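Pyroglutamyl-peptidase I (Fervidobacterium islandicum, PDB 6LTQ) probably removes N-terminal pyroglutamyl residues from peptides as a cysteine peptidase, here from a thermophilic keratin-degrading bacterium and with an oxidised cysteine. Local coordinates at residues V65-E68 and Y69-T72; S163-R166 and S167-G171; V210-I213 and L214-L217. All blocks are in the same frame, centred on the assembly; numbering follows the deposited sequence.

Interaction 1 of 3, residues V65-E68 and Y69-T72; sequences VLEE and YYKT
Y69, Y70 and K71 each give their backbone N-H to the carbonyl four residues back, on V65, L66 and E67, and K71 N to E67 O is the shortest of these bonds at 2.7 Å. T72 N continues the pattern to E68 O only weakly, where the helix runs out. The main side-chain contact is L66 with Y70, one turn apart and lying alongside each other. With L66 CG anti to the backbone N (chi1 179°), the isobutyl group comes up to the CE2 corner of the tyrosine ring: CG stands 3.6 Å from Y70 CE2, and CD1 is 3.7 Å from that same atom. Helix 59-72 lies against the central sheet of the alpha/beta/alpha pyroglutamyl peptidase fold, and this pair fills the ground between strands 15-22 and 77-83 and helix 158-170. The phenol oxygen of Y70 is then held by S163. E67 OE1 sits at the edge of the Y70 ring, near its plane and 4.2 Å from Y70 CB; it also accepts a hydrogen bond from Y162 and pairs with R166. On the exposed side T72 OG1 lies 3.0 Å from E68 O. Y69 packs by L18, its hydroxyl bonding to H51.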
ATOM      1  N   VAL D  65     -15.128 -30.486  11.388  1.00 28.52           N
ATOM      2  CA  VAL D  65     -16.336 -29.850  11.913  1.00 28.49           C
ATOM      3  C   VAL D  65     -17.279 -29.500  10.771  1.00 29.11           C
ATOM      4  O   VAL D  65     -18.481 -29.767  10.844  1.00 21.03           O
ATOM      5  CB  VAL D  65     -15.982 -28.608  12.752  1.00 26.37           C
ATOM      6  CG1 VAL D  65     -17.244 -27.876  13.179  1.00 30.98           C
ATOM      7  CG2 VAL D  65     -15.120 -28.984  13.964  1.00 28.66           C
ATOM      8  N   LEU D  66     -16.750 -28.926   9.681  1.00 35.97           N
ATOM      9  CA  LEU D  66     -17.605 -28.585   8.541  1.00 22.39           C
ATOM     10  C   LEU D  66     -18.193 -29.831   7.897  1.00 27.36           C
ATOM     11  O   LEU D  66     -19.373 -29.848   7.523  1.00 30.23           O
ATOM     12  CB  LEU D  66     -16.822 -27.778   7.493  1.00 25.96           C
ATOM     13  CG  LEU D  66     -17.607 -27.371   6.230  1.00 26.60           C
ATOM     14  CD1 LEU D  66     -18.805 -26.473   6.549  1.00 28.63           C
ATOM     15  CD2 LEU D  66     -16.709 -26.681   5.182  1.00 20.20           C
ATOM     16  N   GLU D  67     -17.371 -30.868   7.704  1.00 27.54           N
ATOM     17  CA  GLU D  67     -17.893 -32.103   7.130  1.00 31.09           C
ATOM     18  C   GLU D  67     -18.962 -32.700   8.034  1.00 29.45           C
ATOM     19  O   GLU D  67     -20.000 -33.170   7.553  1.00 26.11           O
ATOM     20  CB  GLU D  67     -16.763 -33.111   6.902  1.00 19.62           C
ATOM     21  CG  GLU D  67     -17.223 -34.453   6.318  1.00 32.43           C
ATOM     22  CD  GLU D  67     -18.001 -34.311   5.017  1.00 31.17           C
ATOM     23  OE1 GLU D  67     -17.804 -33.315   4.293  1.00 45.09           O
ATOM     24  OE2 GLU D  67     -18.812 -35.207   4.709  1.00 35.26           O
ATOM     25  N   GLU D  68     -18.739 -32.640   9.352  1.00 29.96           N
ATOM     26  CA  GLU D  68     -19.705 -33.180  10.301  1.00 32.29           C
ATOM     27  C   GLU D  68     -21.039 -32.470  10.159  1.00 36.12           C
ATOM     28  O   GLU D  68     -22.097 -33.109  10.196  1.00 34.43           O
ATOM     29  CB  GLU D  68     -19.150 -33.021  11.725  1.00 42.92           C
ATOM     30  CG  GLU D  68     -20.075 -33.407  12.881  1.00 44.06           C
ATOM     31  CD  GLU D  68     -19.492 -33.050  14.266  1.00 57.23           C
ATOM     32  OE1 GLU D  68     -19.021 -31.901  14.470  1.00 28.95           O
ATOM     33  OE2 GLU D  68     -19.494 -33.929  15.157  1.00 43.11           O
ATOM     34  N   TYR D  69     -21.006 -31.156   9.912  1.00 32.03           N
ATOM     35  CA  TYR D  69     -22.253 -30.431   9.694  1.00 38.69           C
ATOM     36  C   TYR D  69     -22.854 -30.788   8.351  1.00 25.79           C
ATOM     37  O   TYR D  69     -24.075 -30.948   8.239  1.00 30.12           O
ATOM     38  CB  TYR D  69     -22.056 -28.918   9.782  1.00 25.05           C
ATOM     39  CG  TYR D  69     -23.366 -28.203  10.036  1.00 30.47           C
ATOM     40  CD1 TYR D  69     -24.248 -27.911   8.996  1.00 26.68           C
ATOM     41  CD2 TYR D  69     -23.740 -27.859  11.328  1.00 42.58           C
ATOM     42  CE1 TYR D  69     -25.467 -27.272   9.242  1.00 31.19           C
ATOM     43  CE2 TYR D  69     -24.946 -27.229  11.584  1.00 39.44           C
ATOM     44  CZ  TYR D  69     -25.808 -26.937  10.544  1.00 35.39           C
ATOM     45  OH  TYR D  69     -27.010 -26.305  10.820  1.00 38.48           O
ATOM     46  N   TYR D  70     -22.022 -30.904   7.311  1.00 32.12           N
ATOM     47  CA  TYR D  70     -22.559 -31.306   6.017  1.00 30.24           C
ATOM     48  C   TYR D  70     -23.203 -32.686   6.100  1.00 43.34           C
ATOM     49  O   TYR D  70     -24.218 -32.928   5.428  1.00 28.36           O
ATOM     50  CB  TYR D  70     -21.474 -31.297   4.928  1.00 46.68           C
ATOM     51  CG  TYR D  70     -21.192 -29.959   4.260  1.00 36.62           C
ATOM     52  CD1 TYR D  70     -22.222 -29.100   3.860  1.00 30.07           C
ATOM     53  CD2 TYR D  70     -19.884 -29.570   4.021  1.00 35.98           C
ATOM     54  CE1 TYR D  70     -21.940 -27.875   3.248  1.00 38.09           C
ATOM     55  CE2 TYR D  70     -19.594 -28.354   3.412  1.00 31.36           C
ATOM     56  CZ  TYR D  70     -20.617 -27.512   3.027  1.00 39.16           C
ATOM     57  OH  TYR D  70     -20.297 -26.309   2.426  1.00 34.68           O
ATOM     58  N   LYS D  71     -22.609 -33.629   6.867  1.00 36.61           N
ATOM     59  CA  LYS D  71     -23.339 -34.888   6.983  1.00 41.77           C
ATOM     60  C   LYS D  71     -24.630 -34.774   7.772  1.00 45.47           C
ATOM     61  O   LYS D  71     -25.602 -35.455   7.435  1.00 56.28           O
ATOM     62  CB  LYS D  71     -22.551 -36.085   7.477  1.00 44.22           C
ATOM     63  CG  LYS D  71     -23.246 -37.113   6.592  1.00 62.08           C
ATOM     64  CD  LYS D  71     -22.783 -38.392   6.068  1.00 71.90           C
ATOM     65  CE  LYS D  71     -21.936 -39.335   6.855  1.00 70.54           C
ATOM     66  NZ  LYS D  71     -22.096 -40.537   5.896  1.00 65.55           N
ATOM     67  N   THR D  72     -24.732 -33.890   8.740  1.00 38.77           N
ATOM     68  CA  THR D  72     -25.930 -33.980   9.570  1.00 40.95           C
ATOM     69  C   THR D  72     -27.047 -33.002   9.175  1.00 45.01           C
ATOM     70  O   THR D  72     -28.114 -33.004   9.806  1.00 43.59           O
ATOM     71  CB  THR D  72     -25.526 -33.871  11.051  1.00 42.02           C
ATOM     72  OG1 THR D  72     -24.819 -32.647  11.268  1.00 37.30           O
ATOM     73  CG2 THR D  72     -24.576 -35.056  11.360  1.00 32.77           C
TER

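Interaction 2 of 3, residues S163-R166 and S167-G171; sequences SLHR and SNVTG
R166 and T170 meet at a single carbonyl. R166 O accepts both T170 N and T170 OG1, each at 2.8 Å, and the two donors arrive from opposite faces of the carbonyl plane, the hydroxyl well above it (42° out). T170 can do this because its OG1 is set between the backbone N and the carbonyl carbon (chi1 79°), which folds the hydroxyl back over the preceding turn. T170 OG1 in turn accepts from T172 N, tying the last turn to the chain beyond. The R166 side chain runs out extended from CG to NE, crossing T170 at a slant, and its NH2 stands 3.5 Å from T170 OG1. Its guanidinium has partners beyond this turn, E67 of helix 59-72 by a salt bridge and T172 O through NH2.

The close-fitted side is the one carrying S163 and L164, both buried, with A176 of strand 175-181 beneath them. Here S167 N reaches S163 O at 2.8 Å, and S167 CB comes within 3.2 Å of that oxygen, while S167 OG turns to P173 O. The solvent side is looser. V169 and N168 are exposed, and of V169 only CG1 reaches the imidazole of H165, at CE1, 3.6 Å away; the ring is held by Y125 through ND1. Backbone bonds continue to the end, G171 N reaching S167 O at 2.9 Å, before G171 turns to positive phi (85°), the glycine C' position that commonly terminates an alpha-helix.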
ATOM      1  N   SER D 163     -15.451 -27.013   0.296  1.00 21.22           N
ATOM      2  CA  SER D 163     -16.856 -26.911  -0.080  1.00 15.89           C
ATOM      3  C   SER D 163     -17.048 -26.948  -1.589  1.00 27.71           C
ATOM      4  O   SER D 163     -17.984 -27.594  -2.078  1.00 23.43           O
ATOM      5  CB  SER D 163     -17.496 -25.633   0.497  1.00 16.52           C
ATOM      6  OG  SER D 163     -17.638 -25.726   1.912  1.00 25.26           O
ATOM      7  N   LEU D 164     -16.191 -26.253  -2.355  1.00 16.07           N
ATOM      8  CA  LEU D 164     -16.370 -26.290  -3.801  1.00 19.64           C
ATOM      9  C   LEU D 164     -16.038 -27.675  -4.361  1.00 12.22           C
ATOM     10  O   LEU D 164     -16.675 -28.118  -5.322  1.00 21.97           O
ATOM     11  CB  LEU D 164     -15.525 -25.194  -4.475  1.00 21.89           C
ATOM     12  CG  LEU D 164     -16.068 -23.748  -4.352  1.00 17.87           C
ATOM     13  CD1 LEU D 164     -15.019 -22.701  -4.856  1.00 15.02           C
ATOM     14  CD2 LEU D 164     -17.340 -23.554  -5.114  1.00 18.53           C
ATOM     15  N   HIS D 165     -15.056 -28.366  -3.777  1.00 23.53           N
ATOM     16  CA  HIS D 165     -14.751 -29.728  -4.214  1.00 25.63           C
ATOM     17  C   HIS D 165     -15.875 -30.696  -3.852  1.00 28.26           C
ATOM     18  O   HIS D 165     -16.315 -31.489  -4.692  1.00 26.53           O
ATOM     19  CB  HIS D 165     -13.444 -30.208  -3.604  1.00 23.39           C
ATOM     20  CG  HIS D 165     -13.083 -31.605  -4.005  1.00 35.25           C
ATOM     21  ND1 HIS D 165     -12.965 -31.991  -5.324  1.00 35.23           N
ATOM     22  CD2 HIS D 165     -12.827 -32.710  -3.263  1.00 40.94           C
ATOM     23  CE1 HIS D 165     -12.641 -33.272  -5.377  1.00 33.81           C
ATOM     24  NE2 HIS D 165     -12.553 -33.732  -4.140  1.00 31.22           N
ATOM     25  N   ARG D 166     -16.335 -30.658  -2.595  1.00 25.04           N
ATOM     26  CA  ARG D 166     -17.466 -31.491  -2.193  1.00 24.82           C
ATOM     27  C   ARG D 166     -18.678 -31.209  -3.069  1.00 31.24           C
ATOM     28  O   ARG D 166     -19.424 -32.128  -3.429  1.00 32.64           O
ATOM     29  CB  ARG D 166     -17.806 -31.249  -0.723  1.00 19.36           C
ATOM     30  CG  ARG D 166     -18.728 -32.320  -0.113  1.00 34.53           C
ATOM     31  CD  ARG D 166     -19.249 -31.882   1.249  1.00 41.63           C
ATOM     32  NE  ARG D 166     -19.695 -32.999   2.086  1.00 37.80           N
ATOM     33  CZ  ARG D 166     -20.877 -33.601   1.965  1.00 46.60           C
ATOM     34  NH1 ARG D 166     -21.194 -34.604   2.783  1.00 37.85           N
ATOM     35  NH2 ARG D 166     -21.742 -33.207   1.029  1.00 26.76           N
ATOM     36  N   SER D 167     -18.873 -29.938  -3.433  1.00 25.28           N
ATOM     37  CA  SER D 167     -19.957 -29.572  -4.336  1.00 20.15           C
ATOM     38  C   SER D 167     -19.772 -30.210  -5.707  1.00 37.50           C
ATOM     39  O   SER D 167     -20.745 -30.668  -6.323  1.00 32.37           O
ATOM     40  CB  SER D 167     -20.024 -28.054  -4.495  1.00 25.53           C
ATOM     41  OG  SER D 167     -20.975 -27.695  -5.485  1.00 23.05           O
ATOM     42  N   ASN D 168     -18.528 -30.272  -6.200  1.00 22.26           N
ATOM     43  CA  ASN D 168     -18.335 -30.815  -7.541  1.00 35.97           C
ATOM     44  C   ASN D 168     -18.596 -32.320  -7.562  1.00 31.58           C
ATOM     45  O   ASN D 168     -19.170 -32.845  -8.523  1.00 33.45           O
ATOM     46  CB  ASN D 168     -16.929 -30.497  -8.054  1.00 24.21           C
ATOM     47  CG  ASN D 168     -16.679 -31.052  -9.463  1.00 26.58           C
ATOM     48  OD1 ASN D 168     -15.728 -31.797  -9.684  1.00 41.91           O
ATOM     49  ND2 ASN D 168     -17.521 -30.667 -10.418  1.00 35.74           N
ATOM     50  N   VAL D 169     -18.161 -33.034  -6.528  1.00 35.79           N
ATOM     51  CA  VAL D 169     -18.253 -34.485  -6.564  1.00 34.50           C
ATOM     52  C   VAL D 169     -19.589 -35.001  -6.028  1.00 50.31           C
ATOM     53  O   VAL D 169     -20.080 -36.028  -6.505  1.00 52.34           O
ATOM     54  CB  VAL D 169     -17.064 -35.106  -5.818  1.00 35.20           C
ATOM     55  CG1 VAL D 169     -15.783 -34.694  -6.504  1.00 40.75           C
ATOM     56  CG2 VAL D 169     -17.040 -34.671  -4.375  1.00 48.09           C
ATOM     57  N   THR D 170     -20.209 -34.315  -5.061  1.00 33.94           N
ATOM     58  CA  THR D 170     -21.456 -34.811  -4.490  1.00 35.48           C
ATOM     59  C   THR D 170     -22.685 -34.004  -4.863  1.00 39.43           C
ATOM     60  O   THR D 170     -23.799 -34.511  -4.719  1.00 47.49           O
ATOM     61  CB  THR D 170     -21.382 -34.873  -2.955  1.00 40.20           C
ATOM     62  OG1 THR D 170     -21.583 -33.565  -2.400  1.00 37.13           O
ATOM     63  CG2 THR D 170     -20.051 -35.418  -2.500  1.00 36.16           C
ATOM     64  N   GLY D 171     -22.530 -32.777  -5.332  1.00 42.85           N
ATOM     65  CA  GLY D 171     -23.690 -31.942  -5.544  1.00 39.76           C
ATOM     66  C   GLY D 171     -24.142 -31.205  -4.305  1.00 28.44           C
ATOM     67  O   GLY D 171     -25.099 -30.437  -4.371  1.00 30.39           O
TER

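Interaction 3 of 3, residues V210-I213 and L214-L217; sequences VRLI and LENL
L214 and E215 send their backbone N-H groups to V210 O and R211 O, at 3.0 and 2.8 Å, the last two regular bonds of helix 203-215. At N216 the pattern breaks. Its backbone N bonds to I213 O, three residues back, at 3.2 Å and from above the carbonyl plane, and only weakly to L212 O.

The N216 side chain takes up that slack. From CB, 3.5 Å from L212 O, the chain turns with CG anti to the carbonyl carbon (chi1 -68°), and CG is still close to the same oxygen. At the tip, ND2 donates to L212 O at 2.8 Å, nearly straight (172°) and on a lone pair, with the oxygen lying in the plane of the amide. The side-chain N-H thus grips a carbonyl that the backbone N-H holds poorly. ND2 also passes L212 CD2, the two side chains pointing the same way.

Within the alpha/beta/alpha fold of the pyroglutamyl peptidases, the inner face of this helix, and L217 just beyond its end, rest on the central sheet: V210, L214 and L217 contact strands 15-22 and 77-83, I213 the latter, and V210 and L214 also meet helix 32-40. Between the two halves, V210 CG1 and L214 CD1 are in loose apolar contact at 4.2 Å, and I213 CG2 and L217 CD1 in another.

On the outer side R211 and E215 run side by side. The carboxylate oxygen OE2 lies 3.5 Å from R211 CD, against the aliphatic part of the arginine, whereas the guanidinium is turned 68° from the carboxylate plane. R211 NE and E215 OE2 stay 4.9 Å apart, so any attraction between the charges acts without direct contact.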
ATOM      1  N   VAL D 210     -23.286  -8.548   4.607  1.00 19.90           N
ATOM      2  CA  VAL D 210     -23.640  -9.962   4.574  1.00 15.76           C
ATOM      3  C   VAL D 210     -25.155 -10.124   4.545  1.00 20.43           C
ATOM      4  O   VAL D 210     -25.686 -11.003   3.850  1.00 20.44           O
ATOM      5  CB  VAL D 210     -22.994 -10.696   5.759  1.00 27.29           C
ATOM      6  CG1 VAL D 210     -23.470 -12.152   5.813  1.00 23.26           C
ATOM      7  CG2 VAL D 210     -21.452 -10.640   5.620  1.00 16.98           C
ATOM      8  N   ARG D 211     -25.872  -9.265   5.278  1.00 21.10           N
ATOM      9  CA  ARG D 211     -27.338  -9.265   5.243  1.00 22.34           C
ATOM     10  C   ARG D 211     -27.846  -9.059   3.827  1.00 23.62           C
ATOM     11  O   ARG D 211     -28.714  -9.800   3.350  1.00 23.54           O
ATOM     12  CB  ARG D 211     -27.841  -8.205   6.234  1.00 23.50           C
ATOM     13  CG  ARG D 211     -29.354  -8.076   6.476  1.00 44.41           C
ATOM     14  CD  ARG D 211     -29.874  -6.685   6.572  1.00 51.29           C
ATOM     15  NE  ARG D 211     -29.209  -5.960   7.661  1.00 66.09           N
ATOM     16  CZ  ARG D 211     -29.460  -4.727   8.118  1.00 66.02           C
ATOM     17  NH1 ARG D 211     -30.544  -4.045   7.782  1.00 72.94           N
ATOM     18  NH2 ARG D 211     -28.673  -4.245   9.124  1.00 62.72           N
ATOM     19  N   LEU D 212     -27.239  -8.121   3.105  1.00 24.91           N
ATOM     20  CA  LEU D 212     -27.663  -7.847   1.739  1.00 16.56           C
ATOM     21  C   LEU D 212     -27.391  -9.021   0.808  1.00 23.90           C
ATOM     22  O   LEU D 212     -28.138  -9.237  -0.156  1.00 25.41           O
ATOM     23  CB  LEU D 212     -26.979  -6.586   1.205  1.00 17.47           C
ATOM     24  CG  LEU D 212     -27.539  -5.250   1.702  1.00 26.11           C
ATOM     25  CD1 LEU D 212     -26.520  -4.110   1.497  1.00 23.07           C
ATOM     26  CD2 LEU D 212     -28.866  -4.941   1.000  1.00 26.93           C
ATOM     27  N   ILE D 213     -26.285  -9.738   1.018  1.00 16.90           N
ATOM     28  CA  ILE D 213     -26.023 -10.913   0.192  1.00 19.36           C
ATOM     29  C   ILE D 213     -27.114 -11.957   0.421  1.00 24.55           C
ATOM     30  O   ILE D 213     -27.675 -12.523  -0.526  1.00 23.76           O
ATOM     31  CB  ILE D 213     -24.628 -11.490   0.478  1.00 20.63           C
ATOM     32  CG1 ILE D 213     -23.511 -10.501   0.081  1.00 15.35           C
ATOM     33  CG2 ILE D 213     -24.449 -12.821  -0.272  1.00 18.57           C
ATOM     34  CD1 ILE D 213     -22.143 -10.934   0.581  1.00 15.40           C
ATOM     35  N   LEU D 214     -27.432 -12.211   1.693  1.00 24.13           N
ATOM     36  CA  LEU D 214     -28.458 -13.195   2.031  1.00 25.95           C
ATOM     37  C   LEU D 214     -29.819 -12.781   1.494  1.00 28.76           C
ATOM     38  O   LEU D 214     -30.567 -13.619   0.973  1.00 35.20           O
ATOM     39  CB  LEU D 214     -28.520 -13.381   3.542  1.00 25.76           C
ATOM     40  CG  LEU D 214     -27.314 -14.065   4.180  1.00 22.78           C
ATOM     41  CD1 LEU D 214     -27.342 -13.894   5.700  1.00 26.36           C
ATOM     42  CD2 LEU D 214     -27.209 -15.550   3.768  1.00 20.65           C
ATOM     43  N   GLU D 215     -30.155 -11.489   1.586  1.00 30.07           N
ATOM     44  CA  GLU D 215     -31.460 -11.029   1.123  1.00 30.27           C
ATOM     45  C   GLU D 215     -31.615 -11.123  -0.387  1.00 40.71           C
ATOM     46  O   GLU D 215     -32.748 -11.184  -0.871  1.00 33.99           O
ATOM     47  CB  GLU D 215     -31.712  -9.576   1.535  1.00 28.14           C
ATOM     48  CG  GLU D 215     -32.119  -9.372   2.974  1.00 31.51           C
ATOM     49  CD  GLU D 215     -32.248  -7.898   3.331  1.00 37.10           C
ATOM     50  OE1 GLU D 215     -32.011  -7.050   2.447  1.00 37.79           O
ATOM     51  OE2 GLU D 215     -32.518  -7.586   4.508  1.00 37.46           O
ATOM     52  N   ASN D 216     -30.519 -11.121  -1.151  1.00 25.69           N
ATOM     53  CA  ASN D 216     -30.619 -11.044  -2.605  1.00 31.49           C
ATOM     54  C   ASN D 216     -30.078 -12.291  -3.303  1.00 27.44           C
ATOM     55  O   ASN D 216     -29.783 -12.247  -4.501  1.00 26.44           O
ATOM     56  CB  ASN D 216     -29.906  -9.783  -3.101  1.00 26.50           C
ATOM     57  CG  ASN D 216     -30.626  -8.523  -2.683  1.00 36.04           C
ATOM     58  OD1 ASN D 216     -31.564  -8.091  -3.350  1.00 33.27           O
ATOM     59  ND2 ASN D 216     -30.203  -7.930  -1.560  1.00 25.71           N
ATOM     60  N   LEU D 217     -29.999 -13.409  -2.575  1.00 28.42           N
ATOM     61  CA  LEU D 217     -29.291 -14.594  -3.044  1.00 28.43           C
ATOM     62  C   LEU D 217     -29.832 -15.095  -4.375  1.00 33.97           C
ATOM     63  O   LEU D 217     -29.079 -15.630  -5.195  1.00 32.55           O
ATOM     64  CB  LEU D 217     -29.389 -15.689  -1.985  1.00 34.45           C
ATOM     65  CG  LEU D 217     -28.209 -16.632  -1.778  1.00 43.15           C
ATOM     66  CD1 LEU D 217     -26.885 -15.931  -2.041  1.00 28.19           C
ATOM     67  CD2 LEU D 217     -28.249 -17.160  -0.365  1.00 46.58           C
TER

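All three are turns near the C-terminal end of a helix, each part buried and part surface, but they lie in two places. Interactions 1 and 2 are neighbours: polar pairs and the packing of the R166 chain on the Y70 ring join helices 59-72 and 158-170. Interaction 3 stands apart, its nearest atoms about 12 Å from interaction 1 and about 13 Å from interaction 2. Its buried residues are aliphatic. The ends differ too: a threonine hydroxyl bonds to a carbonyl of the last turn in 163-171, and an asparagine amide does so in 210-217.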